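PDB 3NDN: O-succinylhomoserine sulfhydrylase from Mycobacterium tuberculosis, which catalyses the pyridoxal 5'-phosphate-dependent formation of L-homocysteine from O-succinyl-L-homoserine and hydrogen sulfide, a step in methionine biosynthesis. Local coordinates for the interface of chains A and B and the interface of chains A and C. Numbering follows the deposited sequence. Chains: chain A/B/C, O-succinylhomoserine sulfhydrylase.

Contact 1: the interface of chains A and B. Residues chain A 77, 256-257, 259; chain B 104, 106, 130, 132.
The hydroxyl oxygen OG of B:Ser132 is held by a histidine ring and by a water. ND1 of A:His257 lies 2.7 Å from B:Ser132 OG in a bond 155° at the hydrogen, its direction not settled. The serine's CB reaches the edge of the imidazole, in its plane, while CB of A:Arg256 covers one face over the centre. Water 1 joins B:Ser132 OG, at 3.1 Å, to NH2 of A:Arg77, at 3.0 Å. The same NH2 also donates to the backbone O of A:Arg256 at 2.9 Å, a bent bond whose acceptor lies out of the guanidinium plane. A:Arg77 gets there by a bend at chi3 (-47°), which brings CG of B:Met106 over one face of the guanidinium, toward its rim. B:Phe130 meets the same group at its ring edge, with NH1 in the ring plane and the two flat groups nearly perpendicular (87°). B:Ser104 OG donates to a lone pair of A:Gly259 O at 2.7 Å, in the carbonyl plane. Helix 244-258 and the following turn of chain A face the starts of helices 105-114 and 131-143 of chain B. In this family the arginine of the Tyr-X-Arg stretch, here A:Arg77, reaches the partner's PLP phosphate, B:Ser104 and B:Met106 lie in the phosphate-binding Ser-Gly-Met loop, and B:Phe130 takes the place of the PLP-stacking aromatic: the patch is the rim of B's active site.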
loop_
_atom_site.group_PDB
_atom_site.type_symbol
_atom_site.label_atom_id
_atom_site.label_comp_id
_atom_site.label_asym_id
_atom_site.label_seq_id
_atom_site.Cartn_x
_atom_site.Cartn_y
_atom_site.Cartn_z
ATOM N N ARG A 77 15.673 -9.234 4.566
ATOM C CA ARG A 77 16.759 -8.261 4.700
ATOM C C ARG A 77 17.762 -8.377 3.551
ATOM O O ARG A 77 18.335 -7.365 3.132
ATOM C CB ARG A 77 17.503 -8.353 6.056
ATOM C CG ARG A 77 18.157 -7.024 6.493
ATOM C CD ARG A 77 19.166 -7.154 7.669
ATOM N NE ARG A 77 18.655 -7.958 8.788
ATOM C CZ ARG A 77 19.049 -9.201 9.061
ATOM N NH1 ARG A 77 18.519 -9.851 10.097
ATOM N NH2 ARG A 77 19.978 -9.791 8.311
ATOM N N ARG A 256 23.687 -7.768 4.109
ATOM C CA ARG A 256 23.118 -8.735 5.049
ATOM C C ARG A 256 23.262 -8.274 6.510
ATOM O O ARG A 256 22.298 -8.305 7.290
ATOM C CB ARG A 256 23.777 -10.111 4.877
ATOM C CG ARG A 256 23.508 -10.811 3.547
ATOM C CD ARG A 256 23.872 -12.292 3.622
ATOM N NE ARG A 256 23.558 -13.020 2.392
ATOM C CZ ARG A 256 23.473 -14.346 2.320
ATOM N NH1 ARG A 256 23.667 -15.082 3.406
ATOM N NH2 ARG A 256 23.177 -14.939 1.174
ATOM N N HIS A 257 24.463 -7.833 6.875
ATOM C CA HIS A 257 24.791 -7.585 8.283
ATOM C C HIS A 257 24.641 -6.160 8.845
ATOM O O HIS A 257 24.458 -6.006 10.062
ATOM C CB HIS A 257 26.172 -8.188 8.589
ATOM C CG HIS A 257 26.285 -9.636 8.201
ATOM N ND1 HIS A 257 25.458 -10.614 8.717
ATOM C CD2 HIS A 257 27.106 -10.265 7.329
ATOM C CE1 HIS A 257 25.782 -11.786 8.199
ATOM N NE2 HIS A 257 26.778 -11.602 7.351
ATOM N N GLY A 259 22.317 -4.086 7.094
ATOM C CA GLY A 259 20.857 -3.947 6.801
ATOM C C GLY A 259 20.184 -2.649 6.350
ATOM O O GLY A 259 19.073 -2.348 6.807
ATOM N N SER B 104 15.862 -1.454 9.262
ATOM C CA SER B 104 15.827 -2.812 9.845
ATOM C C SER B 104 16.418 -2.790 11.252
ATOM O O SER B 104 17.031 -1.812 11.655
ATOM C CB SER B 104 16.626 -3.807 8.981
ATOM O OG SER B 104 18.025 -3.500 9.001
ATOM N N MET B 106 18.985 -4.692 12.186
ATOM C CA MET B 106 20.459 -4.727 12.049
ATOM C C MET B 106 21.048 -3.342 11.735
ATOM O O MET B 106 22.207 -3.057 12.104
ATOM C CB MET B 106 20.934 -5.764 11.023
ATOM C CG MET B 106 20.926 -7.244 11.519
ATOM S SD MET B 106 21.562 -7.516 13.202
ATOM C CE MET B 106 23.246 -6.918 13.061
ATOM N N PHE B 130 23.009 -12.799 18.390
ATOM C CA PHE B 130 22.368 -13.035 17.084
ATOM C C PHE B 130 23.455 -13.039 15.989
ATOM O O PHE B 130 24.377 -12.214 16.017
ATOM C CB PHE B 130 21.321 -11.936 16.847
ATOM C CG PHE B 130 20.505 -12.089 15.576
ATOM C CD1 PHE B 130 19.564 -13.099 15.451
ATOM C CD2 PHE B 130 20.641 -11.165 14.531
ATOM C CE1 PHE B 130 18.793 -13.226 14.278
ATOM C CE2 PHE B 130 19.877 -11.279 13.361
ATOM C CZ PHE B 130 18.953 -12.305 13.239
ATOM N N SER B 132 24.070 -12.103 12.829
ATOM C CA SER B 132 24.493 -10.841 12.199
ATOM C C SER B 132 25.125 -9.851 13.181
ATOM O O SER B 132 26.010 -9.080 12.793
ATOM C CB SER B 132 23.343 -10.178 11.436
ATOM O OG SER B 132 23.166 -10.761 10.150
HETATM O O HOH W 1 20.599 -12.388 9.659
#

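Contact 2: the interface of chains A and C. Residues chain A 24-26, 28-29; chain C 400-401, 404.
C:Asp404 plants its carboxylate against A:Ser26 and A:Thr29, a capping-like contact made across the interface at the start of helix 27-33 of chain A in this trans-sulfuration-family tetramer; C:Asp401 is the N-cap of helix 402-413 of chain C. The hydrogen bonds converge on OD2. A:Ser26 N points almost straight at C:Asp404 OD2 (2.9 Å, 177° at the hydrogen), arriving on the syn side and 16° out of the carboxylate plane. A:Ser26 OG adds a longer bond of 3.2 Å to C:Asp404 OD2, also syn but steeper. A:Thr29 OG1 takes the anti lone pair of C:Asp404 OD2 at 2.8 Å, so this oxygen accepts at least three hydrogen bonds. It sits at the N-terminal end of helix 27-33, whose dipole would probably favour a charged carboxylate.

Backbone and capping bonds extend the set. A:Thr29 OG1, anti to its own carbonyl carbon (chi1 -60°), also accepts from C:Asp401 N at 3.1 Å, so the hydroxyl is both donor and acceptor. Within chain C, C:Asp401 OD2 takes C:Asp404 N on its anti lone pair at 3.1 Å, which fixes the helix start that carries C:Asp404.

Van der Waals contacts fill the rest. CB of C:Asp401 lies against the hydroxyl of A:Ser26. A:Val25 crosses C:Asp404 at about a right angle, its CA 4.0 Å from C:Asp404 CG, and C:Glu400 contributes through CB rather than its carboxylate.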
loop_
_atom_site.group_PDB
_atom_site.type_symbol
_atom_site.label_atom_id
_atom_site.label_comp_id
_atom_site.label_asym_id
_atom_site.label_seq_id
_atom_site.Cartn_x
_atom_site.Cartn_y
_atom_site.Cartn_z
ATOM N N GLY A 24 17.499 -9.484 -29.020
ATOM C CA GLY A 24 17.641 -8.197 -29.712
ATOM C C GLY A 24 16.677 -7.074 -29.356
ATOM O O GLY A 24 16.744 -5.994 -29.954
ATOM N N VAL A 25 15.790 -7.305 -28.388
ATOM C CA VAL A 25 14.817 -6.273 -27.965
ATOM C C VAL A 25 15.505 -5.021 -27.386
ATOM O O VAL A 25 16.588 -5.117 -26.799
ATOM C CB VAL A 25 13.739 -6.840 -26.966
ATOM C CG1 VAL A 25 12.828 -7.847 -27.656
ATOM C CG2 VAL A 25 14.388 -7.454 -25.738
ATOM N N SER A 26 14.875 -3.857 -27.553
ATOM C CA SER A 26 15.456 -2.573 -27.148
ATOM C C SER A 26 15.305 -2.236 -25.648
ATOM O O SER A 26 14.620 -2.961 -24.898
ATOM C CB SER A 26 14.856 -1.450 -27.981
ATOM O OG SER A 26 13.507 -1.239 -27.604
ATOM N N ALA A 28 13.634 0.217 -24.318
ATOM C CA ALA A 28 12.228 0.538 -24.001
ATOM C C ALA A 28 11.423 -0.714 -23.664
ATOM O O ALA A 28 10.666 -0.744 -22.695
ATOM C CB ALA A 28 11.571 1.290 -25.148
ATOM N N THR A 29 11.582 -1.744 -24.486
ATOM C CA THR A 29 10.905 -3.026 -24.292
ATOM C C THR A 29 11.263 -3.744 -22.970
ATOM O O THR A 29 10.364 -4.271 -22.281
ATOM C CB THR A 29 11.145 -3.929 -25.517
ATOM O OG1 THR A 29 10.626 -3.279 -26.678
ATOM C CG2 THR A 29 10.471 -5.254 -25.364
ATOM N N GLU C 400 5.896 -0.906 -25.429
ATOM C CA GLU C 400 7.121 -1.510 -26.020
ATOM C C GLU C 400 7.539 -0.792 -27.321
ATOM O O GLU C 400 6.725 -0.129 -27.947
ATOM C CB GLU C 400 6.980 -3.013 -26.268
ATOM C CG GLU C 400 6.486 -3.847 -25.066
ATOM C CD GLU C 400 4.951 -3.990 -25.004
ATOM O OE1 GLU C 400 4.230 -3.111 -25.515
ATOM O OE2 GLU C 400 4.462 -4.996 -24.426
ATOM N N ASP C 401 8.807 -0.927 -27.713
ATOM C CA ASP C 401 9.292 -0.408 -28.997
ATOM C C ASP C 401 8.426 -0.934 -30.157
ATOM O O ASP C 401 8.176 -2.143 -30.249
ATOM C CB ASP C 401 10.760 -0.804 -29.219
ATOM C CG ASP C 401 11.308 -0.337 -30.564
ATOM O OD1 ASP C 401 11.856 0.779 -30.623
ATOM O OD2 ASP C 401 11.201 -1.080 -31.566
ATOM N N ASP C 404 9.932 -3.782 -32.307
ATOM C CA ASP C 404 9.928 -5.053 -31.556
ATOM C C ASP C 404 8.536 -5.710 -31.614
ATOM O O ASP C 404 8.417 -6.954 -31.712
ATOM C CB ASP C 404 10.350 -4.821 -30.083
ATOM C CG ASP C 404 11.849 -4.483 -29.907
ATOM O OD1 ASP C 404 12.659 -4.746 -30.818
ATOM O OD2 ASP C 404 12.235 -3.956 -28.821
#

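Contact 1 and contact 2 lie about 38 Å apart, measured between the centres of their C-alpha atoms, and have no residue or secondary-structure element in common. Chain A takes part in both, with helix 244-258 and nearby loops in contact 1 and helix 27-33 and the loop before it in contact 2. Chain A thus uses separate surfaces to hold two neighbours, B and C, each through a two-fold interface that repeats the contact with the chains exchanged. Two different two-fold interfaces can build a homotetramer; contact 1 probably lies in the pairing that shares the active sites, and contact 2 ties subunits across another face.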